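PDB 3C2Q: ornithine cyclodeaminase from Methanococcus maripaludis S2, which catalyses the conversion of L-ornithine to L-proline with release of ammonia, using NAD(+) as cofactor. Local coordinates for residues V159-G170 with Q233-A244; A174-L182 with G224-Y232. All coordinates share one frame; numbering follows the deposited sequence.

Interaction 1 of 2, residues V159-G170 with Q233-A244; sequences VELGYIQAILAG and QCIKNNIPYVLA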
ATOM      1  N   VAL B 159     -17.756  20.326  13.272  1.00 23.13           N
ATOM      2  CA  VAL B 159     -17.878  21.753  12.925  1.00 23.66           C
ATOM      3  C   VAL B 159     -19.038  22.395  13.720  1.00 25.53           C
ATOM      4  O   VAL B 159     -18.843  23.413  14.396  1.00 24.92           O
ATOM      5  CB  VAL B 159     -18.107  21.962  11.414  1.00 24.00           C
ATOM      6  CG1 VAL B 159     -18.213  23.441  11.084  1.00 22.16           C
ATOM      7  CG2 VAL B 159     -16.923  21.350  10.572  1.00 21.07           C
ATOM      8  N   GLU B 160     -20.206  21.749  13.671  1.00 26.03           N
ATOM      9  CA  GLU B 160     -21.397  22.186  14.401  1.00 28.11           C
ATOM     10  C   GLU B 160     -21.102  22.367  15.893  1.00 28.53           C
ATOM     11  O   GLU B 160     -21.498  23.381  16.495  1.00 28.49           O
ATOM     12  CB  GLU B 160     -22.547  21.192  14.142  1.00 27.45           C
ATOM     13  CG  GLU B 160     -23.862  21.556  14.824  1.00 29.47           C
ATOM     14  CD  GLU B 160     -24.991  20.578  14.537  1.00 30.78           C
ATOM     15  OE1 GLU B 160     -24.791  19.526  13.840  1.00 31.12           O
ATOM     16  OE2 GLU B 160     -26.119  20.894  14.993  1.00 35.97           O
ATOM     17  N   LEU B 161     -20.355  21.431  16.480  1.00 27.72           N
ATOM     18  CA  LEU B 161     -20.059  21.446  17.913  1.00 27.65           C
ATOM     19  C   LEU B 161     -18.912  22.382  18.338  1.00 27.37           C
ATOM     20  O   LEU B 161     -18.562  22.431  19.520  1.00 26.96           O
ATOM     21  CB  LEU B 161     -19.785  20.028  18.446  1.00 28.25           C
ATOM     22  CG  LEU B 161     -20.928  18.989  18.492  1.00 30.87           C
ATOM     23  CD1 LEU B 161     -20.376  17.603  18.774  1.00 32.11           C
ATOM     24  CD2 LEU B 161     -21.986  19.360  19.541  1.00 33.47           C
ATOM     25  N   GLY B 162     -18.328  23.092  17.377  1.00 26.18           N
ATOM     26  CA  GLY B 162     -17.324  24.098  17.662  1.00 25.44           C
ATOM     27  C   GLY B 162     -15.894  23.616  17.767  1.00 25.47           C
ATOM     28  O   GLY B 162     -15.024  24.393  18.188  1.00 24.69           O
ATOM     29  N   TYR B 163     -15.620  22.360  17.372  1.00 25.01           N
ATOM     30  CA  TYR B 163     -14.238  21.838  17.411  1.00 25.24           C
ATOM     31  C   TYR B 163     -13.311  22.372  16.309  1.00 24.48           C
ATOM     32  O   TYR B 163     -12.091  22.324  16.449  1.00 25.42           O
ATOM     33  CB  TYR B 163     -14.210  20.300  17.366  1.00 26.04           C
ATOM     34  CG  TYR B 163     -14.728  19.648  18.608  1.00 25.83           C
ATOM     35  CD1 TYR B 163     -13.913  19.452  19.717  1.00 26.52           C
ATOM     36  CD2 TYR B 163     -16.045  19.243  18.680  1.00 25.83           C
ATOM     37  CE1 TYR B 163     -14.421  18.864  20.882  1.00 28.73           C
ATOM     38  CE2 TYR B 163     -16.553  18.640  19.826  1.00 28.30           C
ATOM     39  CZ  TYR B 163     -15.742  18.460  20.911  1.00 28.87           C
ATOM     40  OH  TYR B 163     -16.293  17.848  22.034  1.00 33.56           O
ATOM     41  N   ILE B 164     -13.884  22.877  15.228  1.00 23.98           N
ATOM     42  CA  ILE B 164     -13.137  23.152  14.011  1.00 24.13           C
ATOM     43  C   ILE B 164     -13.094  24.647  13.711  1.00 23.82           C
ATOM     44  O   ILE B 164     -14.135  25.224  13.482  1.00 24.06           O
ATOM     45  CB  ILE B 164     -13.787  22.412  12.781  1.00 24.56           C
ATOM     46  CG1 ILE B 164     -14.015  20.903  13.064  1.00 24.39           C
ATOM     47  CG2 ILE B 164     -12.982  22.649  11.520  1.00 23.72           C
ATOM     48  CD1 ILE B 164     -12.828  20.204  13.651  1.00 22.88           C
ATOM     49  N   GLN B 165     -11.899  25.247  13.644  1.00 23.32           N
ATOM     50  CA  GLN B 165     -11.773  26.692  13.345  1.00 22.86           C
ATOM     51  C   GLN B 165     -11.387  27.027  11.896  1.00 22.75           C
ATOM     52  O   GLN B 165     -11.409  28.186  11.479  1.00 22.05           O
ATOM     53  CB  GLN B 165     -10.815  27.351  14.346  1.00 22.26           C
ATOM     54  CG  GLN B 165     -11.405  27.538  15.768  1.00 23.00           C
ATOM     55  CD  GLN B 165     -11.795  26.240  16.475  1.00 22.32           C
ATOM     56  OE1 GLN B 165     -10.949  25.382  16.740  1.00 24.09           O
ATOM     57  NE2 GLN B 165     -13.089  26.085  16.779  1.00 24.22           N
ATOM     58  N   ALA B 166     -11.056  26.007  11.099  1.00 21.42           N
ATOM     59  CA  ALA B 166     -10.762  26.226   9.704  1.00 20.38           C
ATOM     60  C   ALA B 166     -10.796  24.906   8.965  1.00 20.05           C
ATOM     61  O   ALA B 166     -10.473  23.866   9.551  1.00 18.99           O
ATOM     62  CB  ALA B 166      -9.355  26.915   9.504  1.00 20.49           C
ATOM     63  N   ILE B 167     -11.151  24.971   7.682  1.00 20.13           N
ATOM     64  CA  ILE B 167     -11.063  23.801   6.766  1.00 20.17           C
ATOM     65  C   ILE B 167     -10.331  24.162   5.489  1.00 20.44           C
ATOM     66  O   ILE B 167     -10.687  25.123   4.802  1.00 21.19           O
ATOM     67  CB  ILE B 167     -12.460  23.211   6.393  1.00 19.56           C
ATOM     68  CG1 ILE B 167     -13.148  22.655   7.655  1.00 20.19           C
ATOM     69  CG2 ILE B 167     -12.309  22.091   5.300  1.00 20.58           C
ATOM     70  CD1 ILE B 167     -14.468  21.930   7.386  1.00 20.62           C
ATOM     71  N   LEU B 168      -9.280  23.410   5.176  1.00 19.75           N
ATOM     72  CA  LEU B 168      -8.560  23.571   3.939  1.00 20.06           C
ATOM     73  C   LEU B 168      -8.828  22.327   3.101  1.00 20.09           C
ATOM     74  O   LEU B 168      -8.676  21.215   3.602  1.00 18.85           O
ATOM     75  CB  LEU B 168      -7.063  23.689   4.227  1.00 20.69           C
ATOM     76  CG  LEU B 168      -6.677  24.719   5.291  1.00 22.99           C
ATOM     77  CD1 LEU B 168      -5.164  24.761   5.412  1.00 22.31           C
ATOM     78  CD2 LEU B 168      -7.224  26.089   4.909  1.00 24.03           C
ATOM     79  N   ALA B 169      -9.233  22.502   1.851  1.00 19.38           N
ATOM     80  CA  ALA B 169      -9.626  21.350   1.038  1.00 20.60           C
ATOM     81  C   ALA B 169      -9.611  21.816  -0.402  1.00 21.51           C
ATOM     82  O   ALA B 169      -9.039  22.885  -0.690  1.00 20.79           O
ATOM     83  CB  ALA B 169     -11.019  20.834   1.470  1.00 19.99           C
ATOM     84  N   GLY B 170     -10.171  21.005  -1.298  1.00 20.93           N
ATOM     85  CA  GLY B 170     -10.308  21.348  -2.697  1.00 21.10           C
ATOM     86  C   GLY B 170     -11.774  21.326  -3.106  1.00 20.55           C
ATOM     87  O   GLY B 170     -12.657  21.127  -2.276  1.00 20.68           O
ATOM     88  N   GLN B 233     -22.407  23.698   7.653  1.00 23.11           N
ATOM     89  CA  GLN B 233     -22.015  24.020   9.001  1.00 22.97           C
ATOM     90  C   GLN B 233     -20.941  25.101   9.085  1.00 23.06           C
ATOM     91  O   GLN B 233     -20.915  25.850  10.072  1.00 22.26           O
ATOM     92  CB  GLN B 233     -21.601  22.794   9.799  1.00 22.69           C
ATOM     93  CG  GLN B 233     -22.760  21.825  10.048  1.00 23.16           C
ATOM     94  CD  GLN B 233     -23.840  22.368  10.982  1.00 24.16           C
ATOM     95  OE1 GLN B 233     -23.626  23.336  11.726  1.00 25.44           O
ATOM     96  NE2 GLN B 233     -25.013  21.734  10.939  1.00 23.55           N
ATOM     97  N   CYS B 234     -20.057  25.167   8.093  1.00 22.33           N
ATOM     98  CA  CYS B 234     -19.052  26.243   8.071  1.00 23.25           C
ATOM     99  C   CYS B 234     -19.746  27.603   7.904  1.00 24.08           C
ATOM    100  O   CYS B 234     -19.398  28.565   8.598  1.00 24.24           O
ATOM    101  CB  CYS B 234     -18.019  26.041   6.952  1.00 22.52           C
ATOM    102  SG  CYS B 234     -16.838  24.692   7.316  1.00 24.66           S
ATOM    103  N   ILE B 235     -20.682  27.680   6.961  1.00 25.84           N
ATOM    104  CA  ILE B 235     -21.472  28.907   6.776  1.00 27.37           C
ATOM    105  C   ILE B 235     -22.177  29.295   8.082  1.00 28.61           C
ATOM    106  O   ILE B 235     -22.038  30.434   8.558  1.00 28.70           O
ATOM    107  CB  ILE B 235     -22.481  28.776   5.609  1.00 27.39           C
ATOM    108  CG1 ILE B 235     -21.733  28.588   4.265  1.00 26.91           C
ATOM    109  CG2 ILE B 235     -23.475  29.990   5.564  1.00 26.69           C
ATOM    110  CD1 ILE B 235     -20.592  29.644   3.990  1.00 25.78           C
ATOM    111  N   LYS B 236     -22.894  28.346   8.677  1.00 29.67           N
ATOM    112  CA  LYS B 236     -23.724  28.651   9.856  1.00 31.20           C
ATOM    113  C   LYS B 236     -22.910  29.073  11.034  1.00 31.68           C
ATOM    114  O   LYS B 236     -23.376  29.869  11.859  1.00 32.11           O
ATOM    115  CB  LYS B 236     -24.582  27.461  10.276  1.00 31.20           C
ATOM    116  CG  LYS B 236     -25.523  26.958   9.200  1.00 34.35           C
ATOM    117  CD  LYS B 236     -26.437  28.046   8.606  1.00 39.27           C
ATOM    118  CE  LYS B 236     -27.685  28.274   9.426  1.00 43.01           C
ATOM    119  NZ  LYS B 236     -28.727  28.984   8.602  1.00 45.77           N
ATOM    120  N   ASN B 237     -21.695  28.534  11.140  1.00 30.78           N
ATOM    121  CA  ASN B 237     -20.902  28.755  12.327  1.00 30.87           C
ATOM    122  C   ASN B 237     -19.755  29.716  12.085  1.00 30.51           C
ATOM    123  O   ASN B 237     -18.914  29.898  12.944  1.00 30.09           O
ATOM    124  CB  ASN B 237     -20.421  27.409  12.906  1.00 31.15           C
ATOM    125  CG  ASN B 237     -21.557  26.601  13.462  1.00 32.43           C
ATOM    126  OD1 ASN B 237     -22.043  26.894  14.553  1.00 35.72           O
ATOM    127  ND2 ASN B 237     -22.020  25.606  12.711  1.00 30.67           N
ATOM    128  N   ASN B 238     -19.765  30.339  10.908  1.00 30.73           N
ATOM    129  CA  ASN B 238     -18.725  31.277  10.485  1.00 31.62           C
ATOM    130  C   ASN B 238     -17.318  30.678  10.601  1.00 30.95           C
ATOM    131  O   ASN B 238     -16.395  31.327  11.117  1.00 30.36           O
ATOM    132  CB  ASN B 238     -18.834  32.610  11.256  1.00 33.76           C
ATOM    133  CG  ASN B 238     -20.258  33.164  11.269  1.00 38.20           C
ATOM    134  OD1 ASN B 238     -20.837  33.385  12.338  1.00 46.19           O
ATOM    135  ND2 ASN B 238     -20.836  33.372  10.084  1.00 42.97           N
ATOM    136  N   ILE B 239     -17.168  29.429  10.128  1.00 29.26           N
ATOM    137  CA  ILE B 239     -15.859  28.785  10.073  1.00 27.83           C
ATOM    138  C   ILE B 239     -15.271  29.021   8.703  1.00 26.74           C
ATOM    139  O   ILE B 239     -15.881  28.666   7.719  1.00 27.43           O
ATOM    140  CB  ILE B 239     -15.947  27.266  10.379  1.00 28.09           C
ATOM    141  CG1 ILE B 239     -16.209  27.072  11.854  1.00 27.96           C
ATOM    142  CG2 ILE B 239     -14.593  26.551  10.081  1.00 26.13           C
ATOM    143  CD1 ILE B 239     -17.573  26.690  12.156  1.00 35.26           C
ATOM    144  N   PRO B 240     -14.098  29.654   8.635  1.00 27.02           N
ATOM    145  CA  PRO B 240     -13.496  29.948   7.346  1.00 27.05           C
ATOM    146  C   PRO B 240     -12.993  28.667   6.668  1.00 26.51           C
ATOM    147  O   PRO B 240     -12.594  27.721   7.351  1.00 26.03           O
ATOM    148  CB  PRO B 240     -12.293  30.822   7.711  1.00 26.62           C
ATOM    149  CG  PRO B 240     -11.943  30.420   9.058  1.00 28.21           C
ATOM    150  CD  PRO B 240     -13.257  30.123   9.751  1.00 27.16           C
ATOM    151  N   TYR B 241     -13.046  28.643   5.351  1.00 26.55           N
ATOM    152  CA  TYR B 241     -12.477  27.531   4.601  1.00 26.58           C
ATOM    153  C   TYR B 241     -11.692  28.083   3.438  1.00 26.94           C
ATOM    154  O   TYR B 241     -11.904  29.241   3.008  1.00 27.35           O
ATOM    155  CB  TYR B 241     -13.552  26.539   4.135  1.00 26.44           C
ATOM    156  CG  TYR B 241     -14.732  27.165   3.414  1.00 25.98           C
ATOM    157  CD1 TYR B 241     -14.679  27.417   2.054  1.00 23.85           C
ATOM    158  CD2 TYR B 241     -15.919  27.465   4.102  1.00 26.50           C
ATOM    159  CE1 TYR B 241     -15.753  27.990   1.382  1.00 26.49           C
ATOM    160  CE2 TYR B 241     -17.005  28.026   3.441  1.00 26.73           C
ATOM    161  CZ  TYR B 241     -16.907  28.298   2.083  1.00 26.84           C
ATOM    162  OH  TYR B 241     -17.963  28.849   1.412  1.00 26.97           O
ATOM    163  N   VAL B 242     -10.770  27.275   2.933  1.00 25.11           N
ATOM    164  CA  VAL B 242     -10.014  27.651   1.771  1.00 24.83           C
ATOM    165  C   VAL B 242     -10.128  26.466   0.835  1.00 24.33           C
ATOM    166  O   VAL B 242      -9.716  25.366   1.205  1.00 24.58           O
ATOM    167  CB  VAL B 242      -8.519  27.918   2.137  1.00 25.46           C
ATOM    168  CG1 VAL B 242      -7.709  28.259   0.903  1.00 25.39           C
ATOM    169  CG2 VAL B 242      -8.378  29.009   3.207  1.00 26.04           C
ATOM    170  N   LEU B 243     -10.715  26.666  -0.339  1.00 23.06           N
ATOM    171  CA  LEU B 243     -10.822  25.609  -1.318  1.00 23.07           C
ATOM    172  C   LEU B 243      -9.845  25.918  -2.437  1.00 23.43           C
ATOM    173  O   LEU B 243     -10.025  26.902  -3.182  1.00 23.45           O
ATOM    174  CB  LEU B 243     -12.260  25.499  -1.868  1.00 22.24           C
ATOM    175  CG  LEU B 243     -13.387  25.246  -0.863  1.00 21.53           C
ATOM    176  CD1 LEU B 243     -14.716  25.149  -1.637  1.00 20.47           C
ATOM    177  CD2 LEU B 243     -13.116  23.989  -0.007  1.00 18.30           C
ATOM    178  N   ALA B 244      -8.798  25.097  -2.551  1.00 22.16           N
ATOM    179  CA  ALA B 244      -7.771  25.309  -3.565  1.00 21.53           C
ATOM    180  C   ALA B 244      -8.165  24.577  -4.833  1.00 21.69           C
ATOM    181  O   ALA B 244      -8.493  23.395  -4.784  1.00 22.31           O
ATOM    182  CB  ALA B 244      -6.416  24.825  -3.055  1.00 21.97           C
TER

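Interaction 2 of 2, residues A174-L182 with G224-Y232; sequences ATHDIESAL and GVLKEGIMY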
ATOM      1  N   ALA B 174     -15.610  19.755  -1.127  1.00 18.94           N
ATOM      2  CA  ALA B 174     -16.802  20.618  -1.019  1.00 19.76           C
ATOM      3  C   ALA B 174     -17.934  20.137  -1.894  1.00 19.56           C
ATOM      4  O   ALA B 174     -19.086  20.085  -1.428  1.00 20.10           O
ATOM      5  CB  ALA B 174     -16.462  22.075  -1.342  1.00 19.33           C
ATOM      6  N   THR B 175     -17.636  19.769  -3.134  1.00 19.31           N
ATOM      7  CA  THR B 175     -18.710  19.419  -4.060  1.00 19.94           C
ATOM      8  C   THR B 175     -19.324  18.047  -3.771  1.00 19.68           C
ATOM      9  O   THR B 175     -20.522  17.874  -3.974  1.00 18.81           O
ATOM     10  CB  THR B 175     -18.325  19.535  -5.569  1.00 20.48           C
ATOM     11  OG1 THR B 175     -17.256  18.608  -5.878  1.00 21.40           O
ATOM     12  CG2 THR B 175     -17.901  20.981  -5.901  1.00 20.67           C
ATOM     13  N   HIS B 176     -18.525  17.083  -3.288  1.00 17.99           N
ATOM     14  CA  HIS B 176     -19.122  15.807  -2.833  1.00 17.82           C
ATOM     15  C   HIS B 176     -19.890  15.910  -1.532  1.00 16.98           C
ATOM     16  O   HIS B 176     -20.900  15.214  -1.372  1.00 16.78           O
ATOM     17  CB  HIS B 176     -18.117  14.633  -2.806  1.00 18.25           C
ATOM     18  CG  HIS B 176     -17.631  14.237  -4.181  1.00 17.78           C
ATOM     19  ND1 HIS B 176     -18.473  13.741  -5.160  1.00 18.27           N
ATOM     20  CD2 HIS B 176     -16.393  14.267  -4.731  1.00 17.45           C
ATOM     21  CE1 HIS B 176     -17.770  13.475  -6.249  1.00 19.64           C
ATOM     22  NE2 HIS B 176     -16.510  13.809  -6.021  1.00 17.40           N
ATOM     23  N   ASP B 177     -19.411  16.746  -0.610  1.00 16.72           N
ATOM     24  CA  ASP B 177     -20.182  17.075   0.597  1.00 18.13           C
ATOM     25  C   ASP B 177     -21.566  17.611   0.160  1.00 18.68           C
ATOM     26  O   ASP B 177     -22.618  17.192   0.665  1.00 18.12           O
ATOM     27  CB  ASP B 177     -19.448  18.112   1.451  1.00 17.54           C
ATOM     28  CG  ASP B 177     -20.309  18.661   2.614  1.00 21.95           C
ATOM     29  OD1 ASP B 177     -20.712  17.897   3.539  1.00 18.31           O
ATOM     30  OD2 ASP B 177     -20.553  19.889   2.616  1.00 21.23           O
ATOM     31  N   ILE B 178     -21.555  18.505  -0.820  1.00 18.69           N
ATOM     32  CA  ILE B 178     -22.793  19.132  -1.272  1.00 19.30           C
ATOM     33  C   ILE B 178     -23.673  18.157  -2.045  1.00 18.69           C
ATOM     34  O   ILE B 178     -24.895  18.140  -1.847  1.00 20.06           O
ATOM     35  CB  ILE B 178     -22.477  20.448  -2.045  1.00 19.08           C
ATOM     36  CG1 ILE B 178     -21.995  21.483  -1.024  1.00 17.14           C
ATOM     37  CG2 ILE B 178     -23.760  20.930  -2.835  1.00 19.73           C
ATOM     38  CD1 ILE B 178     -21.214  22.679  -1.598  1.00 19.45           C
ATOM     39  N   GLU B 179     -23.066  17.319  -2.889  1.00 18.46           N
ATOM     40  CA  GLU B 179     -23.761  16.183  -3.495  1.00 18.56           C
ATOM     41  C   GLU B 179     -24.502  15.350  -2.467  1.00 18.92           C
ATOM     42  O   GLU B 179     -25.660  14.929  -2.711  1.00 17.14           O
ATOM     43  CB  GLU B 179     -22.805  15.250  -4.260  1.00 18.48           C
ATOM     44  CG  GLU B 179     -23.507  14.203  -5.080  1.00 18.80           C
ATOM     45  CD  GLU B 179     -22.591  13.041  -5.505  1.00 19.56           C
ATOM     46  OE1 GLU B 179     -21.337  13.207  -5.526  1.00 21.32           O
ATOM     47  OE2 GLU B 179     -23.111  11.948  -5.819  1.00 17.26           O
ATOM     48  N   SER B 180     -23.842  15.067  -1.339  1.00 19.37           N
ATOM     49  CA  SER B 180     -24.482  14.194  -0.366  1.00 20.25           C
ATOM     50  C   SER B 180     -25.603  14.957   0.348  1.00 19.41           C
ATOM     51  O   SER B 180     -26.634  14.371   0.660  1.00 19.22           O
ATOM     52  CB  SER B 180     -23.475  13.543   0.619  1.00 20.78           C
ATOM     53  OG  SER B 180     -22.867  14.538   1.407  1.00 27.02           O
ATOM     54  N   ALA B 181     -25.422  16.256   0.566  1.00 19.62           N
ATOM     55  CA  ALA B 181     -26.477  17.079   1.175  1.00 20.19           C
ATOM     56  C   ALA B 181     -27.716  17.160   0.281  1.00 20.80           C
ATOM     57  O   ALA B 181     -28.837  16.972   0.761  1.00 20.76           O
ATOM     58  CB  ALA B 181     -25.951  18.476   1.514  1.00 19.72           C
ATOM     59  N   LEU B 182     -27.522  17.394  -1.014  1.00 20.75           N
ATOM     60  CA  LEU B 182     -28.642  17.547  -1.944  1.00 21.20           C
ATOM     61  C   LEU B 182     -29.276  16.239  -2.312  1.00 21.37           C
ATOM     62  O   LEU B 182     -30.505  16.147  -2.401  1.00 21.01           O
ATOM     63  CB  LEU B 182     -28.209  18.263  -3.234  1.00 21.04           C
ATOM     64  CG  LEU B 182     -27.728  19.699  -3.055  1.00 22.87           C
ATOM     65  CD1 LEU B 182     -27.305  20.235  -4.434  1.00 23.18           C
ATOM     66  CD2 LEU B 182     -28.790  20.576  -2.464  1.00 28.54           C
ATOM     67  N   GLY B 224     -31.805  28.421   1.046  1.00 34.65           N
ATOM     68  CA  GLY B 224     -32.392  27.143   1.449  1.00 33.17           C
ATOM     69  C   GLY B 224     -32.102  25.962   0.531  1.00 32.65           C
ATOM     70  O   GLY B 224     -32.633  24.871   0.738  1.00 32.44           O
ATOM     71  N   VAL B 225     -31.265  26.165  -0.486  1.00 31.60           N
ATOM     72  CA  VAL B 225     -30.853  25.072  -1.384  1.00 30.98           C
ATOM     73  C   VAL B 225     -29.979  24.041  -0.619  1.00 29.75           C
ATOM     74  O   VAL B 225     -30.244  22.835  -0.645  1.00 30.23           O
ATOM     75  CB  VAL B 225     -30.125  25.629  -2.628  1.00 30.95           C
ATOM     76  CG1 VAL B 225     -29.426  24.529  -3.405  1.00 30.50           C
ATOM     77  CG2 VAL B 225     -31.147  26.398  -3.539  1.00 33.54           C
ATOM     78  N   LEU B 226     -28.989  24.551   0.104  1.00 28.46           N
ATOM     79  CA  LEU B 226     -28.062  23.720   0.885  1.00 26.93           C
ATOM     80  C   LEU B 226     -28.428  23.798   2.350  1.00 26.63           C
ATOM     81  O   LEU B 226     -28.331  24.868   2.957  1.00 27.26           O
ATOM     82  CB  LEU B 226     -26.629  24.189   0.654  1.00 26.48           C
ATOM     83  CG  LEU B 226     -25.512  23.366   1.306  1.00 25.70           C
ATOM     84  CD1 LEU B 226     -25.590  21.921   0.780  1.00 20.65           C
ATOM     85  CD2 LEU B 226     -24.155  24.009   1.032  1.00 24.97           C
ATOM     86  N   LYS B 227     -28.830  22.656   2.907  1.00 26.29           N
ATOM     87  CA  LYS B 227     -29.485  22.566   4.221  1.00 26.87           C
ATOM     88  C   LYS B 227     -28.734  21.739   5.264  1.00 25.74           C
ATOM     89  O   LYS B 227     -29.187  21.610   6.412  1.00 24.35           O
ATOM     90  CB  LYS B 227     -30.869  21.911   4.048  1.00 27.25           C
ATOM     91  CG  LYS B 227     -31.891  22.764   3.292  1.00 31.18           C
ATOM     92  CD  LYS B 227     -33.271  22.047   3.168  1.00 30.89           C
ATOM     93  CE  LYS B 227     -33.369  21.206   1.876  1.00 38.51           C
ATOM     94  NZ  LYS B 227     -34.763  21.148   1.264  1.00 39.14           N
ATOM     95  N   GLU B 228     -27.614  21.125   4.868  1.00 23.93           N
ATOM     96  CA  GLU B 228     -26.903  20.232   5.788  1.00 23.21           C
ATOM     97  C   GLU B 228     -25.499  19.969   5.236  1.00 21.67           C
ATOM     98  O   GLU B 228     -25.235  20.236   4.047  1.00 20.42           O
ATOM     99  CB  GLU B 228     -27.651  18.886   5.964  1.00 23.68           C
ATOM    100  CG  GLU B 228     -27.608  18.027   4.706  1.00 22.11           C
ATOM    101  CD  GLU B 228     -28.391  16.703   4.784  1.00 27.49           C
ATOM    102  OE1 GLU B 228     -29.596  16.725   5.088  1.00 32.60           O
ATOM    103  OE2 GLU B 228     -27.810  15.627   4.498  1.00 28.43           O
ATOM    104  N   GLY B 229     -24.612  19.444   6.090  1.00 21.70           N
ATOM    105  CA  GLY B 229     -23.295  18.981   5.630  1.00 19.89           C
ATOM    106  C   GLY B 229     -22.178  19.874   6.155  1.00 21.12           C
ATOM    107  O   GLY B 229     -22.386  20.813   6.952  1.00 20.47           O
ATOM    108  N   ILE B 230     -20.959  19.569   5.722  1.00 19.94           N
ATOM    109  CA  ILE B 230     -19.772  20.252   6.222  1.00 18.35           C
ATOM    110  C   ILE B 230     -19.752  21.732   5.821  1.00 19.41           C
ATOM    111  O   ILE B 230     -19.527  22.589   6.670  1.00 19.94           O
ATOM    112  CB  ILE B 230     -18.482  19.551   5.708  1.00 18.34           C
ATOM    113  CG1 ILE B 230     -18.381  18.116   6.244  1.00 17.05           C
ATOM    114  CG2 ILE B 230     -17.245  20.389   6.096  1.00 19.29           C
ATOM    115  CD1 ILE B 230     -17.531  17.155   5.284  1.00 16.96           C
HETATM  116  N   MSE B 231     -19.942  22.026   4.541  1.00 19.67           N
HETATM  117  CA  MSE B 231     -19.856  23.399   4.044  1.00 21.80           C
HETATM  118  C   MSE B 231     -21.009  24.229   4.657  1.00 21.71           C
HETATM  119  O   MSE B 231     -20.795  25.364   5.086  1.00 22.48           O
HETATM  120  CB  MSE B 231     -19.941  23.438   2.509  1.00 21.37           C
HETATM  121  CG  MSE B 231     -18.931  22.525   1.770  1.00 25.18           C
HETATM  122 SE   MSE B 231     -17.125  22.808   2.541  1.00 41.02          SE
HETATM  123  CE  MSE B 231     -16.859  24.547   1.928  1.00 22.56           C
ATOM    124  N   TYR B 232     -22.199  23.637   4.720  1.00 21.93           N
ATOM    125  CA  TYR B 232     -23.332  24.241   5.455  1.00 23.17           C
ATOM    126  C   TYR B 232     -22.968  24.627   6.895  1.00 23.73           C
ATOM    127  O   TYR B 232     -23.171  25.771   7.317  1.00 25.16           O
ATOM    128  CB  TYR B 232     -24.537  23.305   5.437  1.00 23.19           C
ATOM    129  CG  TYR B 232     -25.688  23.748   6.331  1.00 24.29           C
ATOM    130  CD1 TYR B 232     -26.680  24.619   5.852  1.00 23.73           C
ATOM    131  CD2 TYR B 232     -25.787  23.294   7.652  1.00 22.74           C
ATOM    132  CE1 TYR B 232     -27.750  25.024   6.685  1.00 24.36           C
ATOM    133  CE2 TYR B 232     -26.859  23.694   8.495  1.00 23.41           C
ATOM    134  CZ  TYR B 232     -27.829  24.559   7.989  1.00 25.55           C
ATOM    135  OH  TYR B 232     -28.870  24.960   8.807  1.00 28.14           O
TER
HETATM  136  O   HOH W   1     -22.822  21.277   3.090  1.00 21.68           O

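Interaction 1 of 2, residues V159-G170 with Q233-A244
V159 turns its CG1 branch toward helix 230-237 and the loop after it, where it meets I239 CD1 at 3.5 Å, a tight fit. The same methyl lies 3.7 Å from Q233 CB. CG1 reaches both because it stands anti to the backbone N (chi1 -179°). E160 runs extended across the bent side chain of Q233. The planes of its carboxylate and of the Q233 amide are nearly parallel, 11° apart, with E160 CB 3.4 Å from Q233 OE1. The carboxylate itself pairs with K157. N237 ND2 donates to Q233 O and, weakly, to Q233 OE1. Beyond the helix ends, strands 166-170 and 241-244 run parallel, as neighbours in the six-stranded sheet of the Rossmann fold, with 241-244 outermost within the chain. Four backbone bonds join them: I167 N to P240 O, V242 N to I167 O, A169 N to V242 O and A244 N to A169 O. On one face L168 and V242 lie side by side and point the same way, with L168 CD2 3.6 Å from V242 CB, against helix 260-271. On the other face I167 CD1 touches C234 SG at 3.6 Å, and A169 CB packs against L243 CD2.

Interaction 2 of 2, residues A174-L182 with G224-Y232
D177 holds its carboxylate anti to the backbone N (chi1 171°), which carries it off helix 171-183 to the first turn of helix 230-237. There it takes two backbone N-H groups. I230 N donates to D177 OD1 at 2.8 Å, on the syn side of that oxygen but 25° out of the carboxylate plane. M231 N donates to D177 OD2 at 2.9 Å in an almost straight bond (179°), arriving from above the carboxylate plane. A water adds a third link. It donates to D177 OD2 and to E228 O, and accepts from Y232 N. G229, at the N-cap, has no side chain that could accept an N-H of the first turn. Its CA comes within 3.5 Å of D177 OD1.

Apolar contacts lie beside this polar site. M231, a selenomethionine bent at chi2 and chi3, folds along A174, with its CG and selenium both near A174 CB. I178 crosses L226 at about a right angle, and its CG1 is 3.9 Å from L226 CD2. A181 CB fits between L226 CD1, at 3.5 Å, and the CG of E228. L182 reaches V225 with CD2. Helix 217-222 packs on I178, L226 and M231.

D177, from another helix, accepts the first two N-H groups of helix 230-237, a role akin to capping. The N-terminal end of that helix carries partial positive charge, so it would probably stabilise the carboxylate as an anion. The buried carboxylate, probably charged, is met by two N-H groups and a water, and the two helices are joined at that point.

How the interactions relate
The two contacts lie in the Rossmann-fold region, their centres 13 Å apart. Along the chain, interaction 2 is nested inside the loop that interaction 1 closes. Strand 166-170 leads directly into helix 171-183, and helix 230-237 serves both contacts before the chain enters strand 241-244. The contacts touch: I167 CD1 packs on I230 CG2, and L243 CD1 on A174 CB. Interaction 1 joins two strands at one end of the parallel sheet as counted within the chain, while interaction 2 joins the helices packed beside it. N171 and A172, which probably bind NAD(+) as in related proteins, fall between segments 159-170 and 174-182, so one segment of each contact borders this probable part of the cofactor site.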